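Local coordinates for DNA protection during starvation protein (Brevibacillus brevis, PDB 1N1Q) that probably stores iron as a ferric oxyhydroxide mineral inside a hollow dodecamer, oxidising ferrous ions with hydrogen peroxide and so shielding DNA from oxidative damage, at residues 96-99 / 100-104; 132-135 / 136-140. All coordinates share one frame; numbering follows the deposited sequence.

Interaction 1. Residues 96-99 / 100-104; sequences MVSS and VVNDF
M96 meets V100 one turn further along the same helix: its carbonyl O accepts the V100 amide N at 3.0 Å, and the V100 methyl CG2 sits 3.3 Å from that same M96 O. The M96 side chain packs on F30 and F46. V97 repeats the pattern with V101, whose N bonds to V97 O while CG2 of V101 packs beside that oxygen at 3.4 Å. Both valines have CG2 beside their own backbone N, which is what brings this methyl back over the preceding turn; their CG1 methyls are anti to N, and CG1 of V100 rests over the centre of one face of the F104 ring. This is regular alpha-helix, part of helix 93-120 in the four-helix bundle of a Dps subunit, with the side chains of V100 and V101 touching L144 of helix 124-148.

S98 opens the polar side. Its carbonyl O takes the N102 amide N, and its hydroxyl reaches the N102 side chain through two waters. One lies 2.9 Å from S98 OG and donates to N102 OD1; the other, 2.7 Å from S98 OG, accepts a weak bond from N102 ND2. Through these waters both ends of the amide are linked to one hydroxyl, the ND2 end only weakly.

S99 closes the segment, its O receiving the D103 amide N at 2.9 Å. The S99 hydroxyl and the D103 carboxylate do not bond directly; a third water near S99 OG donates to D103 OD1 at 2.8 Å. The other carboxylate oxygen, OD2 of D103, forms a salt bridge with K26 NZ of helix 4-33.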
ATOM      1  N   MET A  96     -18.544  31.812   3.103  1.00 15.11           N
ATOM      2  CA  MET A  96     -17.534  30.900   2.568  1.00 14.54           C
ATOM      3  C   MET A  96     -17.553  30.988   1.045  1.00 13.98           C
ATOM      4  O   MET A  96     -16.505  31.135   0.409  1.00 13.75           O
ATOM      5  CB  MET A  96     -17.814  29.454   2.990  1.00 14.46           C
ATOM      6  CG  MET A  96     -17.581  29.178   4.455  1.00 13.86           C
ATOM      7  SD  MET A  96     -17.931  27.465   4.875  1.00 14.47           S
ATOM      8  CE  MET A  96     -17.638  27.486   6.621  1.00 13.97           C
ATOM      9  N   VAL A  97     -18.744  30.887   0.460  1.00 13.78           N
ATOM     10  CA  VAL A  97     -18.881  30.967  -0.993  1.00 14.39           C
ATOM     11  C   VAL A  97     -18.378  32.328  -1.461  1.00 14.54           C
ATOM     12  O   VAL A  97     -17.600  32.428  -2.412  1.00 14.42           O
ATOM     13  CB  VAL A  97     -20.355  30.798  -1.427  1.00 14.03           C
ATOM     14  CG1 VAL A  97     -20.482  30.960  -2.932  1.00 14.70           C
ATOM     15  CG2 VAL A  97     -20.863  29.427  -0.994  1.00 15.25           C
ATOM     16  N   SER A  98     -18.817  33.371  -0.770  1.00 14.58           N
ATOM     17  CA  SER A  98     -18.422  34.731  -1.101  1.00 15.01           C
ATOM     18  C   SER A  98     -16.899  34.893  -0.997  1.00 14.66           C
ATOM     19  O   SER A  98     -16.276  35.597  -1.797  1.00 13.95           O
ATOM     20  CB  SER A  98     -19.130  35.705  -0.157  1.00 15.27           C
ATOM     21  OG  SER A  98     -18.924  37.039  -0.571  1.00 18.79           O
ATOM     22  N   SER A  99     -16.304  34.220  -0.018  1.00 14.26           N
ATOM     23  CA  SER A  99     -14.856  34.283   0.171  1.00 14.70           C
ATOM     24  C   SER A  99     -14.114  33.619  -1.001  1.00 14.11           C
ATOM     25  O   SER A  99     -13.079  34.110  -1.462  1.00 14.08           O
ATOM     26  CB  SER A  99     -14.473  33.604   1.486  1.00 14.76           C
ATOM     27  OG  SER A  99     -13.069  33.487   1.606  1.00 16.16           O
ATOM     28  N   VAL A 100     -14.641  32.498  -1.478  1.00 13.77           N
ATOM     29  CA  VAL A 100     -14.014  31.808  -2.601  1.00 13.79           C
ATOM     30  C   VAL A 100     -14.141  32.681  -3.837  1.00 13.58           C
ATOM     31  O   VAL A 100     -13.223  32.754  -4.651  1.00 13.34           O
ATOM     32  CB  VAL A 100     -14.669  30.444  -2.873  1.00 13.37           C
ATOM     33  CG1 VAL A 100     -14.047  29.801  -4.102  1.00 13.94           C
ATOM     34  CG2 VAL A 100     -14.497  29.541  -1.655  1.00 13.69           C
ATOM     35  N   VAL A 101     -15.282  33.351  -3.975  1.00 13.97           N
ATOM     36  CA  VAL A 101     -15.486  34.239  -5.114  1.00 14.40           C
ATOM     37  C   VAL A 101     -14.430  35.348  -5.072  1.00 14.08           C
ATOM     38  O   VAL A 101     -13.788  35.627  -6.081  1.00 13.45           O
ATOM     39  CB  VAL A 101     -16.892  34.878  -5.095  1.00 14.88           C
ATOM     40  CG1 VAL A 101     -16.962  36.030  -6.099  1.00 15.62           C
ATOM     41  CG2 VAL A 101     -17.941  33.824  -5.443  1.00 16.35           C
ATOM     42  N   ASN A 102     -14.245  35.955  -3.900  1.00 13.69           N
ATOM     43  CA  ASN A 102     -13.259  37.019  -3.745  1.00 14.30           C
ATOM     44  C   ASN A 102     -11.852  36.521  -4.072  1.00 13.97           C
ATOM     45  O   ASN A 102     -11.113  37.172  -4.802  1.00 13.72           O
ATOM     46  CB  ASN A 102     -13.261  37.582  -2.320  1.00 14.61           C
ATOM     47  CG  ASN A 102     -14.532  38.335  -1.991  1.00 16.51           C
ATOM     48  OD1 ASN A 102     -15.240  38.801  -2.885  1.00 18.44           O
ATOM     49  ND2 ASN A 102     -14.823  38.467  -0.703  1.00 18.18           N
ATOM     50  N   ASP A 103     -11.485  35.366  -3.526  1.00 13.45           N
ATOM     51  CA  ASP A 103     -10.161  34.804  -3.768  1.00 13.54           C
ATOM     52  C   ASP A 103      -9.937  34.480  -5.244  1.00 13.23           C
ATOM     53  O   ASP A 103      -8.905  34.842  -5.823  1.00 12.46           O
ATOM     54  CB  ASP A 103      -9.955  33.545  -2.919  1.00 13.95           C
ATOM     55  CG  ASP A 103      -9.843  33.857  -1.435  1.00 13.38           C
ATOM     56  OD1 ASP A 103      -9.737  35.046  -1.081  1.00 13.31           O
ATOM     57  OD2 ASP A 103      -9.857  32.911  -0.631  1.00 13.18           O
ATOM     58  N   PHE A 104     -10.895  33.788  -5.853  1.00 13.47           N
ATOM     59  CA  PHE A 104     -10.763  33.438  -7.266  1.00 13.33           C
ATOM     60  C   PHE A 104     -10.676  34.688  -8.138  1.00 13.58           C
ATOM     61  O   PHE A 104      -9.935  34.722  -9.118  1.00 13.69           O
ATOM     62  CB  PHE A 104     -11.935  32.565  -7.716  1.00 13.46           C
ATOM     63  CG  PHE A 104     -11.831  31.121  -7.285  1.00 13.94           C
ATOM     64  CD1 PHE A 104     -12.758  30.181  -7.739  1.00 14.36           C
ATOM     65  CD2 PHE A 104     -10.807  30.694  -6.444  1.00 13.72           C
ATOM     66  CE1 PHE A 104     -12.665  28.841  -7.360  1.00 15.20           C
ATOM     67  CE2 PHE A 104     -10.709  29.354  -6.060  1.00 13.63           C
ATOM     68  CZ  PHE A 104     -11.630  28.429  -6.515  1.00 13.75           C
TER
HETATM   69  O   HOH W   1     -16.886  38.018   0.938  1.00 25.81           O
HETATM   70  O   HOH W   2     -18.158  38.250  -3.131  1.00 42.41           O
HETATM   71  O   HOH W   3     -11.564  35.375   1.014  1.00 14.40           O

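Interaction 2. Residues 132-135 / 136-140; sequences AIEA and GLEKH
I133 and L137 run alongside each other on the buried face of the helix, with I133 CG2 4.0 Å from L137 CD1. The L137 side chain starts close to the backbone: CG sits beside its own N (chi1 -64°) and comes within 3.3 Å of I133 O, the oxygen that also accepts the L137 amide N. Both residues pack on helix 93-120, I133 on L111 and L137 on F104 and L107, while I133 also reaches H56 of helix 39-66. This is the last long helix of the ferritin-like four-helix bundle, and one turn of it supplies two adjacent apolar side chains to the core.

The solvent side, made by A132, A135, E138 and K139, is looser. A132 O accepts the G136 amide N at a longer 3.3 Å, and A135 O takes that of K139, whose chain is fully extended. Between the two sides lies E134, itself buried, which reaches across to the exposed E138: their like-charged carboxylates come together OE2 to OE2 at 2.9 Å, with planes 56° apart. The second oxygen of E134, OE1, forms a salt bridge with R115 NH1, which probably offsets part of the repulsion.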
ATOM      1  N   ALA A 132      -5.043  28.162 -18.382  1.00 16.26           N
ATOM      2  CA  ALA A 132      -5.956  27.060 -18.091  1.00 16.74           C
ATOM      3  C   ALA A 132      -6.530  27.179 -16.676  1.00 16.24           C
ATOM      4  O   ALA A 132      -7.711  26.920 -16.462  1.00 16.20           O
ATOM      5  CB  ALA A 132      -5.244  25.710 -18.269  1.00 16.47           C
ATOM      6  N   ILE A 133      -5.702  27.570 -15.711  1.00 15.66           N
ATOM      7  CA  ILE A 133      -6.186  27.736 -14.335  1.00 15.41           C
ATOM      8  C   ILE A 133      -7.171  28.908 -14.321  1.00 15.03           C
ATOM      9  O   ILE A 133      -8.251  28.829 -13.731  1.00 13.77           O
ATOM     10  CB  ILE A 133      -5.046  28.071 -13.323  1.00 15.66           C
ATOM     11  CG1 ILE A 133      -4.220  26.821 -12.991  1.00 16.53           C
ATOM     12  CG2 ILE A 133      -5.647  28.625 -12.022  1.00 15.99           C
ATOM     13  CD1 ILE A 133      -3.640  26.139 -14.161  1.00 18.54           C
ATOM     14  N   GLU A 134      -6.795  29.996 -14.988  1.00 14.34           N
ATOM     15  CA  GLU A 134      -7.632  31.190 -15.051  1.00 14.62           C
ATOM     16  C   GLU A 134      -9.021  30.917 -15.626  1.00 14.75           C
ATOM     17  O   GLU A 134     -10.032  31.344 -15.064  1.00 14.60           O
ATOM     18  CB  GLU A 134      -6.952  32.273 -15.898  1.00 14.90           C
ATOM     19  CG  GLU A 134      -7.638  33.638 -15.814  1.00 14.85           C
ATOM     20  CD  GLU A 134      -7.120  34.628 -16.851  1.00 17.27           C
ATOM     21  OE1 GLU A 134      -5.888  34.723 -17.033  1.00 17.31           O
ATOM     22  OE2 GLU A 134      -7.948  35.319 -17.480  1.00 19.71           O
ATOM     23  N   ALA A 135      -9.064  30.217 -16.753  1.00 14.59           N
ATOM     24  CA  ALA A 135     -10.330  29.896 -17.402  1.00 14.90           C
ATOM     25  C   ALA A 135     -11.235  29.120 -16.447  1.00 15.03           C
ATOM     26  O   ALA A 135     -12.444  29.368 -16.380  1.00 15.29           O
ATOM     27  CB  ALA A 135     -10.075  29.072 -18.683  1.00 15.23           C
ATOM     28  N   GLY A 136     -10.645  28.181 -15.711  1.00 14.48           N
ATOM     29  CA  GLY A 136     -11.412  27.380 -14.776  1.00 14.80           C
ATOM     30  C   GLY A 136     -11.985  28.211 -13.642  1.00 14.98           C
ATOM     31  O   GLY A 136     -13.130  27.995 -13.222  1.00 15.24           O
ATOM     32  N   LEU A 137     -11.193  29.157 -13.139  1.00 14.46           N
ATOM     33  CA  LEU A 137     -11.646  30.018 -12.049  1.00 14.48           C
ATOM     34  C   LEU A 137     -12.791  30.916 -12.497  1.00 14.19           C
ATOM     35  O   LEU A 137     -13.756  31.125 -11.754  1.00 13.62           O
ATOM     36  CB  LEU A 137     -10.493  30.885 -11.534  1.00 14.27           C
ATOM     37  CG  LEU A 137      -9.309  30.141 -10.898  1.00 15.80           C
ATOM     38  CD1 LEU A 137      -8.325  31.143 -10.327  1.00 16.82           C
ATOM     39  CD2 LEU A 137      -9.815  29.210  -9.807  1.00 15.05           C
ATOM     40  N   GLU A 138     -12.683  31.453 -13.708  1.00 14.17           N
ATOM     41  CA  GLU A 138     -13.727  32.323 -14.227  1.00 14.22           C
ATOM     42  C   GLU A 138     -15.056  31.572 -14.309  1.00 13.96           C
ATOM     43  O   GLU A 138     -16.109  32.134 -14.050  1.00 14.20           O
ATOM     44  CB  GLU A 138     -13.318  32.883 -15.595  1.00 14.11           C
ATOM     45  CG  GLU A 138     -12.168  33.892 -15.506  1.00 15.83           C
ATOM     46  CD  GLU A 138     -11.730  34.429 -16.855  1.00 18.89           C
ATOM     47  OE1 GLU A 138     -12.312  34.032 -17.881  1.00 22.16           O
ATOM     48  OE2 GLU A 138     -10.798  35.261 -16.895  1.00 23.05           O
ATOM     49  N   LYS A 139     -15.003  30.293 -14.647  1.00 13.32           N
ATOM     50  CA  LYS A 139     -16.214  29.495 -14.737  1.00 13.67           C
ATOM     51  C   LYS A 139     -16.773  29.260 -13.336  1.00 13.71           C
ATOM     52  O   LYS A 139     -17.976  29.384 -13.115  1.00 13.24           O
ATOM     53  CB  LYS A 139     -15.926  28.160 -15.427  1.00 14.18           C
ATOM     54  CG  LYS A 139     -17.153  27.277 -15.573  1.00 16.10           C
ATOM     55  CD  LYS A 139     -16.838  26.032 -16.387  1.00 18.89           C
ATOM     56  CE  LYS A 139     -18.055  25.103 -16.449  1.00 20.36           C
ATOM     57  NZ  LYS A 139     -17.788  23.899 -17.286  1.00 21.93           N
ATOM     58  N   HIS A 140     -15.893  28.930 -12.391  1.00 13.30           N
ATOM     59  CA  HIS A 140     -16.317  28.721 -11.009  1.00 13.41           C
ATOM     60  C   HIS A 140     -16.931  29.996 -10.459  1.00 13.23           C
ATOM     61  O   HIS A 140     -17.921  29.950  -9.725  1.00 12.80           O
ATOM     62  CB  HIS A 140     -15.135  28.325 -10.114  1.00 13.57           C
ATOM     63  CG  HIS A 140     -14.719  26.894 -10.250  1.00 13.11           C
ATOM     64  ND1 HIS A 140     -15.614  25.847 -10.171  1.00 14.19           N
ATOM     65  CD2 HIS A 140     -13.497  26.333 -10.414  1.00 12.99           C
ATOM     66  CE1 HIS A 140     -14.960  24.702 -10.279  1.00 14.49           C
ATOM     67  NE2 HIS A 140     -13.673  24.971 -10.426  1.00 13.83           N
TER

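Overall arrangement
Interactions 1 and 2 are short lengths of consecutive helices, 93-120 and 124-148, with centres about 13 Å apart. Their apolar faces meet in the bundle core: the F104 ring places CD1 3.7 Å from L137 CD2, and its CE1 is equally close to H140 CB. H140 is hydrogen-bonded to E52 of helix 39-66, a helix that both contacts touch. The outer flanks differ. That of 96-104 is hydrated, with waters joining uncharged and acidic side chains, and its ionic tie runs to helix 4-33; that of 132-140 is a charged one with more exposed residues, and it has no such tie to helix 4-33.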